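Local structure of macrophomate synthase intermolecular Diels-Alderase (1IZC) at residues H48-S52 with T53-K57; V108-S111 with T112-A116; P124-T128 with V129-R133; E138-Y141 with G142-R146. The protein is an enzyme of the HpcH/HpaI aldolase/citrate lyase family, a TIM barrel that holds a magnesium ion and pyruvic acid in an assembly of six chains. The protein carries 1 engineered substitution. One frame throughout, in Å; residues are numbered along the deposited sequence.

Contact 1. Residues H48-S52 with T53-K57; sequences HGIPS and TFVTK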
loop_
_atom_site.group_PDB
_atom_site.type_symbol
_atom_site.label_atom_id
_atom_site.label_comp_id
_atom_site.label_asym_id
_atom_site.label_seq_id
_atom_site.Cartn_x
_atom_site.Cartn_y
_atom_site.Cartn_z
ATOM N N HIS A 48 -20.117 -6.379 0.545
ATOM C CA HIS A 48 -18.726 -6.125 0.939
ATOM C C HIS A 48 -18.335 -4.664 0.679
ATOM O O HIS A 48 -18.159 -4.231 -0.473
ATOM C CB HIS A 48 -17.883 -7.149 0.145
ATOM C CG HIS A 48 -16.397 -7.068 0.334
ATOM N ND1 HIS A 48 -15.800 -6.714 1.528
ATOM C CD2 HIS A 48 -15.389 -7.446 -0.489
ATOM C CE1 HIS A 48 -14.492 -6.884 1.431
ATOM N NE2 HIS A 48 -14.214 -7.328 0.217
ATOM N N GLY A 49 -18.223 -3.901 1.772
ATOM C CA GLY A 49 -17.877 -2.491 1.695
ATOM C C GLY A 49 -16.569 -2.152 2.401
ATOM O O GLY A 49 -16.105 -1.018 2.327
ATOM N N ILE A 50 -15.982 -3.122 3.096
ATOM C CA ILE A 50 -14.702 -2.900 3.783
ATOM C C ILE A 50 -13.611 -3.097 2.735
ATOM O O ILE A 50 -13.466 -4.194 2.190
ATOM C CB ILE A 50 -14.490 -3.919 4.920
ATOM C CG1 ILE A 50 -15.558 -3.716 6.003
ATOM C CG2 ILE A 50 -13.096 -3.745 5.518
ATOM C CD1 ILE A 50 -15.593 -4.827 7.059
ATOM N N PRO A 51 -12.815 -2.045 2.453
ATOM C CA PRO A 51 -11.750 -2.123 1.450
ATOM C C PRO A 51 -10.524 -2.883 1.916
ATOM O O PRO A 51 -9.469 -2.299 2.175
ATOM C CB PRO A 51 -11.464 -0.653 1.155
ATOM C CG PRO A 51 -11.599 -0.035 2.521
ATOM C CD PRO A 51 -12.849 -0.708 3.085
ATOM N N SER A 52 -10.676 -4.200 2.015
ATOM C CA SER A 52 -9.590 -5.058 2.468
ATOM C C SER A 52 -9.723 -6.410 1.785
ATOM O O SER A 52 -10.753 -7.081 1.931
ATOM C CB SER A 52 -9.685 -5.247 3.990
ATOM O OG SER A 52 -8.875 -6.330 4.400
ATOM N N THR A 53 -8.700 -6.809 1.034
ATOM C CA THR A 53 -8.767 -8.106 0.373
ATOM C C THR A 53 -8.728 -9.220 1.415
ATOM O O THR A 53 -9.224 -10.311 1.160
ATOM C CB THR A 53 -7.629 -8.302 -0.639
ATOM O OG1 THR A 53 -6.373 -8.203 0.035
ATOM C CG2 THR A 53 -7.706 -7.238 -1.730
ATOM N N PHE A 54 -8.153 -8.955 2.590
ATOM C CA PHE A 54 -8.119 -9.979 3.640
ATOM C C PHE A 54 -9.573 -10.270 4.022
ATOM O O PHE A 54 -9.965 -11.424 4.191
ATOM C CB PHE A 54 -7.316 -9.480 4.858
ATOM C CG PHE A 54 -7.071 -10.531 5.898
ATOM C CD1 PHE A 54 -8.075 -10.914 6.776
ATOM C CD2 PHE A 54 -5.821 -11.161 5.985
ATOM C CE1 PHE A 54 -7.845 -11.919 7.734
ATOM C CE2 PHE A 54 -5.581 -12.151 6.921
ATOM C CZ PHE A 54 -6.590 -12.539 7.801
ATOM N N VAL A 55 -10.381 -9.220 4.149
ATOM C CA VAL A 55 -11.797 -9.411 4.460
ATOM C C VAL A 55 -12.479 -10.193 3.329
ATOM O O VAL A 55 -13.285 -11.084 3.585
ATOM C CB VAL A 55 -12.506 -8.055 4.663
ATOM C CG1 VAL A 55 -14.030 -8.257 4.780
ATOM C CG2 VAL A 55 -11.989 -7.406 5.947
ATOM N N THR A 56 -12.161 -9.871 2.077
ATOM C CA THR A 56 -12.778 -10.599 0.973
ATOM C C THR A 56 -12.485 -12.088 1.128
ATOM O O THR A 56 -13.340 -12.935 0.880
ATOM C CB THR A 56 -12.211 -10.179 -0.395
ATOM O OG1 THR A 56 -12.010 -8.761 -0.418
ATOM C CG2 THR A 56 -13.189 -10.572 -1.502
ATOM N N LYS A 57 -11.254 -12.403 1.508
ATOM C CA LYS A 57 -10.879 -13.803 1.686
ATOM C C LYS A 57 -11.680 -14.483 2.802
ATOM O O LYS A 57 -12.069 -15.647 2.678
ATOM C CB LYS A 57 -9.382 -13.895 1.980
ATOM C CG LYS A 57 -8.515 -13.529 0.777
ATOM C CD LYS A 57 -7.031 -13.498 1.168
ATOM C CE LYS A 57 -6.147 -13.233 -0.046
ATOM N NZ LYS A 57 -4.702 -13.165 0.362
#
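Two torsions set up the meeting of His-48 with Thr-56: the histidine places CG trans to its backbone N (chi1 178°), carrying the imidazole from the end of strand 43-48 toward the first turn of helix 53-61, and the threonine keeps OG1 next to its own N (chi1 -40°), where the ring can reach it. His-48 NE2 and Thr-56 OG1 hydrogen-bond at 2.7 Å, with the hydroxyl at the ring edge and near its plane, and the two side chains run nearly perpendicular. Because ND1 bonds to Asp-276, both ring nitrogens are engaged and the rotation of the ring is fixed, a task for which histidine is well suited. Val-55 uses its branches separately: CG1 approaches His-48 CE1 obliquely at 3.6 Å, and CG2 packs on Ile-50 CG2 at 3.8 Å, a patch that continues onto Ile-50 and Val-55 of a second subunit. Ser-52, short enough to fold back on the helix, receives Val-55 N on its OG at 3.3 Å and, weakly, Phe-54 N. Its carbonyl takes the helical bond from Thr-56 N, 3.1 Å from Ser-52 O and in the carbonyl plane. A serine N-cap thus starts the helix after the barrel's first strand, a strand-to-helix turn of the TIM-barrel fold, with the His-48 side chain about 14 Å from the bound pyruvic acid.

Contact 2. Residues V108-S111 with T112-A116; sequences VSLS and TALDA. Engineered in segment 108-111: Val-108 (natural residue Ile).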
loop_
_atom_site.group_PDB
_atom_site.type_symbol
_atom_site.label_atom_id
_atom_site.label_comp_id
_atom_site.label_asym_id
_atom_site.label_seq_id
_atom_site.Cartn_x
_atom_site.Cartn_y
_atom_site.Cartn_z
ATOM N N VAL A 108 -13.287 3.650 -15.541
ATOM C CA VAL A 108 -12.166 2.866 -15.027
ATOM C C VAL A 108 -12.637 1.863 -13.981
ATOM O O VAL A 108 -12.181 0.718 -13.958
ATOM C CB VAL A 108 -11.068 3.782 -14.432
ATOM C CG1 VAL A 108 -9.965 2.936 -13.798
ATOM C CG2 VAL A 108 -10.467 4.653 -15.542
ATOM N N SER A 109 -13.563 2.269 -13.118
ATOM C CA SER A 109 -14.065 1.318 -12.118
ATOM C C SER A 109 -14.734 0.155 -12.855
ATOM O O SER A 109 -14.574 -1.008 -12.496
ATOM C CB SER A 109 -15.098 1.981 -11.196
ATOM O OG SER A 109 -14.516 2.989 -10.382
ATOM N N LEU A 110 -15.489 0.483 -13.900
ATOM C CA LEU A 110 -16.197 -0.532 -14.667
ATOM C C LEU A 110 -15.253 -1.489 -15.378
ATOM O O LEU A 110 -15.411 -2.698 -15.271
ATOM C CB LEU A 110 -17.114 0.125 -15.700
ATOM C CG LEU A 110 -17.865 -0.848 -16.616
ATOM C CD1 LEU A 110 -18.817 -1.728 -15.788
ATOM C CD2 LEU A 110 -18.648 -0.036 -17.649
ATOM N N SER A 111 -14.267 -0.958 -16.100
ATOM C CA SER A 111 -13.353 -1.847 -16.812
ATOM C C SER A 111 -12.527 -2.669 -15.833
ATOM O O SER A 111 -12.222 -3.828 -16.097
ATOM C CB SER A 111 -12.442 -1.060 -17.760
ATOM O OG SER A 111 -11.555 -0.235 -17.046
ATOM N N THR A 112 -12.188 -2.083 -14.689
ATOM C CA THR A 112 -11.413 -2.814 -13.691
ATOM C C THR A 112 -12.238 -3.986 -13.160
ATOM O O THR A 112 -11.746 -5.117 -13.050
ATOM C CB THR A 112 -11.038 -1.894 -12.510
ATOM O OG1 THR A 112 -10.179 -0.842 -12.981
ATOM C CG2 THR A 112 -10.332 -2.696 -11.403
ATOM N N ALA A 113 -13.501 -3.719 -12.834
ATOM C CA ALA A 113 -14.369 -4.762 -12.308
ATOM C C ALA A 113 -14.530 -5.879 -13.327
ATOM O O ALA A 113 -14.425 -7.053 -12.991
ATOM C CB ALA A 113 -15.738 -4.184 -11.942
ATOM N N LEU A 114 -14.764 -5.525 -14.587
ATOM C CA LEU A 114 -14.940 -6.561 -15.604
ATOM C C LEU A 114 -13.646 -7.335 -15.883
ATOM O O LEU A 114 -13.645 -8.577 -15.899
ATOM C CB LEU A 114 -15.452 -5.937 -16.905
ATOM C CG LEU A 114 -16.846 -5.294 -16.852
ATOM C CD1 LEU A 114 -17.052 -4.485 -18.134
ATOM C CD2 LEU A 114 -17.930 -6.353 -16.684
ATOM N N ASP A 115 -12.556 -6.608 -16.094
ATOM C CA ASP A 115 -11.260 -7.241 -16.385
ATOM C C ASP A 115 -10.850 -8.199 -15.254
ATOM O O ASP A 115 -10.188 -9.207 -15.510
ATOM C CB ASP A 115 -10.140 -6.195 -16.584
ATOM C CG ASP A 115 -10.217 -5.455 -17.933
ATOM O OD1 ASP A 115 -10.967 -5.895 -18.830
ATOM O OD2 ASP A 115 -9.503 -4.425 -18.094
ATOM N N ALA A 116 -11.238 -7.892 -14.012
ATOM C CA ALA A 116 -10.895 -8.758 -12.881
ATOM C C ALA A 116 -11.801 -9.978 -12.736
ATOM O O ALA A 116 -11.502 -10.876 -11.953
ATOM C CB ALA A 116 -10.894 -7.954 -11.556
HETATM O O HOH W 1 -9.263 -1.836 -16.217
#
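Thr-112 grips the carbonyl of Val-108 twice. Its OG1 donates to Val-108 O at 2.7 Å from above the carbonyl plane, and its backbone N bonds to the same oxygen at 2.9 Å from the opposite face. The hydroxyl reaches back one turn because it sits beside the threonine's own N (chi1 -64°), which gives the buried group a backbone acceptor; a weak bond with Arg-78 NE also reaches it. Val-108 itself is an engineered residue, isoleucine in the natural sequence; its CG1 lies 3.9 Å from Thr-112 OG1. The leucine side of the helix is apolar: Leu-110 and Leu-114 run alongside each other in the same direction, CG of the first 4.0 Å from CD1 of the second. The Ser-111 side, by contrast, is bridged by water rather than by direct side-chain contact. A water lies 2.9 Å from Ser-111 OG and donates to Asp-115 OD2 at 3.2 Å. That carboxylate has stronger partners: His-73 of a neighbouring subunit at OD2 and Arg-147, in a salt bridge, at OD1. The two leucines press on helix 129-139 and, with the small Ala-113, on Ile-121 of strand 120-123, while Thr-112 and Ala-116 face helix 78-91.

Contact 3. Residues P124-T128 with V129-R133; sequences PHVET and VEEVR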
loop_
_atom_site.group_PDB
_atom_site.type_symbol
_atom_site.label_atom_id
_atom_site.label_comp_id
_atom_site.label_asym_id
_atom_site.label_seq_id
_atom_site.Cartn_x
_atom_site.Cartn_y
_atom_site.Cartn_z
ATOM N N PRO A 124 -25.967 2.358 -10.379
ATOM C CA PRO A 124 -26.809 3.174 -9.507
ATOM C C PRO A 124 -27.539 4.332 -10.186
ATOM O O PRO A 124 -27.166 4.784 -11.271
ATOM C CB PRO A 124 -25.833 3.657 -8.432
ATOM C CG PRO A 124 -24.528 3.779 -9.167
ATOM C CD PRO A 124 -24.530 2.608 -10.159
ATOM N N HIS A 125 -28.612 4.767 -9.532
ATOM C CA HIS A 125 -29.403 5.913 -9.959
ATOM C C HIS A 125 -29.867 5.880 -11.407
ATOM O O HIS A 125 -29.823 6.897 -12.085
ATOM C CB HIS A 125 -28.586 7.188 -9.723
ATOM C CG HIS A 125 -27.825 7.175 -8.432
ATOM N ND1 HIS A 125 -28.442 7.283 -7.203
ATOM C CD2 HIS A 125 -26.510 6.963 -8.177
ATOM C CE1 HIS A 125 -27.541 7.130 -6.247
ATOM N NE2 HIS A 125 -26.361 6.934 -6.811
ATOM N N VAL A 126 -30.323 4.726 -11.876
ATOM C CA VAL A 126 -30.782 4.635 -13.263
ATOM C C VAL A 126 -32.138 5.310 -13.421
ATOM O O VAL A 126 -33.054 5.062 -12.638
ATOM C CB VAL A 126 -30.883 3.164 -13.714
ATOM C CG1 VAL A 126 -31.567 3.075 -15.084
ATOM C CG2 VAL A 126 -29.491 2.577 -13.833
ATOM N N GLU A 127 -32.257 6.164 -14.433
ATOM C CA GLU A 127 -33.521 6.861 -14.682
ATOM C C GLU A 127 -33.986 6.762 -16.133
ATOM O O GLU A 127 -35.157 7.035 -16.429
ATOM C CB GLU A 127 -33.396 8.336 -14.275
ATOM C CG GLU A 127 -33.036 8.519 -12.806
ATOM C CD GLU A 127 -33.021 9.965 -12.364
ATOM O OE1 GLU A 127 -32.714 10.845 -13.194
ATOM O OE2 GLU A 127 -33.303 10.214 -11.178
ATOM N N THR A 128 -33.081 6.372 -17.031
ATOM C CA THR A 128 -33.422 6.257 -18.450
ATOM C C THR A 128 -32.844 5.013 -19.109
ATOM O O THR A 128 -31.832 4.457 -18.670
ATOM C CB THR A 128 -32.922 7.479 -19.276
ATOM O OG1 THR A 128 -31.493 7.432 -19.394
ATOM C CG2 THR A 128 -33.326 8.791 -18.623
ATOM N N VAL A 129 -33.487 4.584 -20.188
ATOM C CA VAL A 129 -33.009 3.423 -20.911
ATOM C C VAL A 129 -31.660 3.776 -21.543
ATOM O O VAL A 129 -30.789 2.916 -21.685
ATOM C CB VAL A 129 -34.033 3.003 -21.999
ATOM C CG1 VAL A 129 -33.440 1.934 -22.877
ATOM C CG2 VAL A 129 -35.306 2.489 -21.341
ATOM N N GLU A 130 -31.477 5.044 -21.909
ATOM C CA GLU A 130 -30.214 5.470 -22.514
ATOM C C GLU A 130 -29.035 5.280 -21.561
ATOM O O GLU A 130 -27.940 4.903 -21.991
ATOM C CB GLU A 130 -30.263 6.947 -22.936
ATOM C CG GLU A 130 -31.189 7.268 -24.118
ATOM C CD GLU A 130 -32.676 7.193 -23.777
ATOM O OE1 GLU A 130 -33.040 7.311 -22.591
ATOM O OE2 GLU A 130 -33.495 7.037 -24.713
ATOM N N GLU A 131 -29.242 5.548 -20.276
ATOM C CA GLU A 131 -28.146 5.382 -19.313
ATOM C C GLU A 131 -27.717 3.921 -19.256
ATOM O O GLU A 131 -26.532 3.615 -19.132
ATOM C CB GLU A 131 -28.573 5.832 -17.912
ATOM C CG GLU A 131 -28.878 7.316 -17.834
ATOM C CD GLU A 131 -29.439 7.735 -16.496
ATOM O OE1 GLU A 131 -30.198 6.958 -15.888
ATOM O OE2 GLU A 131 -29.124 8.860 -16.059
ATOM N N VAL A 132 -28.691 3.021 -19.338
ATOM C CA VAL A 132 -28.383 1.602 -19.296
ATOM C C VAL A 132 -27.651 1.186 -20.571
ATOM O O VAL A 132 -26.707 0.402 -20.524
ATOM C CB VAL A 132 -29.667 0.759 -19.129
ATOM C CG1 VAL A 132 -29.317 -0.723 -19.120
ATOM C CG2 VAL A 132 -30.376 1.147 -17.831
ATOM N N ARG A 133 -28.068 1.711 -21.715
ATOM C CA ARG A 133 -27.401 1.338 -22.953
ATOM C C ARG A 133 -25.955 1.822 -23.029
ATOM O O ARG A 133 -25.147 1.248 -23.755
ATOM C CB ARG A 133 -28.233 1.787 -24.162
ATOM C CG ARG A 133 -29.543 1.009 -24.180
ATOM C CD ARG A 133 -30.305 1.008 -25.490
ATOM N NE ARG A 133 -31.313 -0.047 -25.399
ATOM C CZ ARG A 133 -32.629 0.149 -25.404
ATOM N NH1 ARG A 133 -33.124 1.376 -25.520
ATOM N NH2 ARG A 133 -33.448 -0.886 -25.231
HETATM O O HOH W 2 -29.868 9.747 -13.361
#
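Hydrogen bonds between Thr-128 and Glu-131 carry this contact, and they form a capping box at the start of helix 129-139. Thr-128 OG1 accepts from Glu-131 N at 3.1 Å (151°), and in return Glu-131 OE1 accepts from Thr-128 N at 3.2 Å, a donor standing well above the carboxylate plane. The same OE1 is met almost head-on by Glu-127 N, only 2.6 Å away and nearly straight at 167°. Glutamate suits the place, since its extended chain just spans the distance back to these amides. Threonine fits the cap because its hydroxyl is short and close to the backbone. The apolar part is one pair of valines crossing at about a right angle, Val-126 CG1 to Val-132 CG2 at 3.6 Å, with Pro-182 of strand 179-184 against both. The carboxylates have further partners: Lys-104 in a salt bridge to Glu-131 OE2, and Ser-186 OG hydrogen-bonded to Glu-127 OE2. The loop borders the metal site: the His-125 side chain is about 4 Å from the magnesium ion, and His-125 N bonds to its ligand Glu-185. Two backbone N-H groups, a lysine and the helix's amino end should help to keep Glu-131 ionised, although the nearby carboxylate of Glu-127 would work the other way.

Contact 4. Residues E138-Y141 with G142-R146; sequences EMYY and GPIGR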
loop_
_atom_site.group_PDB
_atom_site.type_symbol
_atom_site.label_atom_id
_atom_site.label_comp_id
_atom_site.label_asym_id
_atom_site.label_seq_id
_atom_site.Cartn_x
_atom_site.Cartn_y
_atom_site.Cartn_z
ATOM N N GLU A 138 -20.156 -0.385 -22.949
ATOM C CA GLU A 138 -18.869 -0.587 -22.288
ATOM C C GLU A 138 -18.660 -1.964 -21.668
ATOM O O GLU A 138 -17.520 -2.367 -21.414
ATOM C CB GLU A 138 -18.676 0.472 -21.197
ATOM C CG GLU A 138 -18.607 1.907 -21.706
ATOM C CD GLU A 138 -17.491 2.104 -22.716
ATOM O OE1 GLU A 138 -16.360 1.634 -22.455
ATOM O OE2 GLU A 138 -17.741 2.730 -23.768
ATOM N N MET A 139 -19.749 -2.683 -21.429
ATOM C CA MET A 139 -19.682 -3.987 -20.775
ATOM C C MET A 139 -19.525 -5.206 -21.657
ATOM O O MET A 139 -19.056 -6.257 -21.212
ATOM C CB MET A 139 -20.929 -4.190 -19.923
ATOM C CG MET A 139 -20.941 -3.395 -18.635
ATOM S SD MET A 139 -22.468 -3.598 -17.701
ATOM C CE MET A 139 -22.382 -5.392 -17.303
ATOM N N TYR A 140 -19.927 -5.082 -22.909
ATOM C CA TYR A 140 -19.870 -6.226 -23.792
ATOM C C TYR A 140 -19.082 -5.954 -25.048
ATOM O O TYR A 140 -19.070 -4.831 -25.557
ATOM C CB TYR A 140 -21.296 -6.668 -24.157
ATOM C CG TYR A 140 -22.147 -7.028 -22.954
ATOM C CD1 TYR A 140 -22.952 -6.073 -22.329
ATOM C CD2 TYR A 140 -22.118 -8.318 -22.421
ATOM C CE1 TYR A 140 -23.710 -6.394 -21.196
ATOM C CE2 TYR A 140 -22.864 -8.649 -21.289
ATOM C CZ TYR A 140 -23.659 -7.684 -20.681
ATOM O OH TYR A 140 -24.386 -8.027 -19.557
ATOM N N TYR A 141 -18.415 -6.992 -25.537
ATOM C CA TYR A 141 -17.638 -6.889 -26.765
ATOM C C TYR A 141 -18.570 -6.873 -27.966
ATOM O O TYR A 141 -19.723 -7.288 -27.875
ATOM C CB TYR A 141 -16.718 -8.102 -26.905
ATOM C CG TYR A 141 -15.707 -8.226 -25.799
ATOM C CD1 TYR A 141 -14.655 -7.325 -25.696
ATOM C CD2 TYR A 141 -15.795 -9.254 -24.864
ATOM C CE1 TYR A 141 -13.705 -7.442 -24.690
ATOM C CE2 TYR A 141 -14.851 -9.380 -23.853
ATOM C CZ TYR A 141 -13.815 -8.476 -23.776
ATOM O OH TYR A 141 -12.870 -8.621 -22.795
ATOM N N GLY A 142 -18.068 -6.376 -29.087
ATOM C CA GLY A 142 -18.868 -6.386 -30.296
ATOM C C GLY A 142 -19.186 -7.845 -30.577
ATOM O O GLY A 142 -18.411 -8.732 -30.210
ATOM N N PRO A 143 -20.300 -8.138 -31.259
ATOM C CA PRO A 143 -21.296 -7.212 -31.802
ATOM C C PRO A 143 -22.280 -6.587 -30.810
ATOM O O PRO A 143 -23.072 -5.734 -31.187
ATOM C CB PRO A 143 -22.013 -8.069 -32.841
ATOM C CG PRO A 143 -22.021 -9.419 -32.180
ATOM C CD PRO A 143 -20.623 -9.535 -31.616
ATOM N N ILE A 144 -22.231 -6.994 -29.547
ATOM C CA ILE A 144 -23.169 -6.456 -28.568
ATOM C C ILE A 144 -22.830 -5.031 -28.147
ATOM O O ILE A 144 -23.707 -4.157 -28.093
ATOM C CB ILE A 144 -23.233 -7.366 -27.323
ATOM C CG1 ILE A 144 -23.640 -8.781 -27.752
ATOM C CG2 ILE A 144 -24.209 -6.783 -26.296
ATOM C CD1 ILE A 144 -23.722 -9.787 -26.613
ATOM N N GLY A 145 -21.558 -4.792 -27.858
ATOM C CA GLY A 145 -21.139 -3.468 -27.448
ATOM C C GLY A 145 -19.811 -3.102 -28.074
ATOM O O GLY A 145 -19.505 -3.532 -29.188
ATOM N N ARG A 146 -19.012 -2.313 -27.365
ATOM C CA ARG A 146 -17.713 -1.914 -27.876
ATOM C C ARG A 146 -16.658 -1.978 -26.789
ATOM O O ARG A 146 -15.655 -1.264 -26.826
ATOM C CB ARG A 146 -17.780 -0.509 -28.479
ATOM C CG ARG A 146 -18.335 0.561 -27.570
ATOM C CD ARG A 146 -18.710 1.794 -28.398
ATOM N NE ARG A 146 -19.317 2.841 -27.584
ATOM C CZ ARG A 146 -18.674 3.505 -26.631
ATOM N NH1 ARG A 146 -17.400 3.231 -26.379
ATOM N NH2 ARG A 146 -19.306 4.434 -25.923
#
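Glu-138 meets Arg-146 over a face of its guanidinium, with the carboxylate and guanidinium planes turned 69° apart. A single oxygen does the work: Glu-138 OE2 lies 2.7 Å from Arg-146 NH1, a salt bridge, and 3.1 Å from Arg-146 CZ, so the pair lacks the coplanar, two-oxygen arrangement. The glutamate chain folds at chi2 (-58°) to bring its carboxylate round, whereas the arginine reaches it extended from CG to NE; two long, flexible residues can span the turn in this way. The turn itself leads out of helix 129-139, the helix after the barrel's fourth strand, into the loop before helix 171-177. Tyr-141 O closes the turn at residues 141-145, accepting a nearly straight bond from Gly-145 N at 3.1 Å, from above the carbonyl plane, and a weak one from Ile-144 N. A cis peptide before Pro-143 helps bend the chain. Glycine suits position 145, where CA comes within 3.1 Å of Tyr-140 O on the side a side chain would occupy. Tyr-140 and Ile-144 approach obliquely, Ile-144 CG2 touching Tyr-140 CB at 3.6 Å, while the tyrosine hydroxyl runs on to bond Val-178 O. Tyr-141 packs on Ile-214 of a neighbouring subunit.

In the fold
Contacts 1 and 2 are mostly buried, whereas contacts 3 and 4 lie farther from the chain's centre and are only partly so. Contacts 1 and 3 are both hydroxyl caps where a barrel strand passes into its helix, but the first adds a buried histidine and the other a carboxylate. Contacts 3 and 4 share helix 129-139, one at its start and one at its exit, their centres about 17 Å apart. Only contacts 2 and 4 touch: Leu-110 CD2 reaches Glu-138 CB at 3.6 Å, and Leu-114 packs on Met-139, joining adjacent helices. Both also meet the same neighbouring subunit. Exposed charge marks contact 4, and regular helical bonding contact 2.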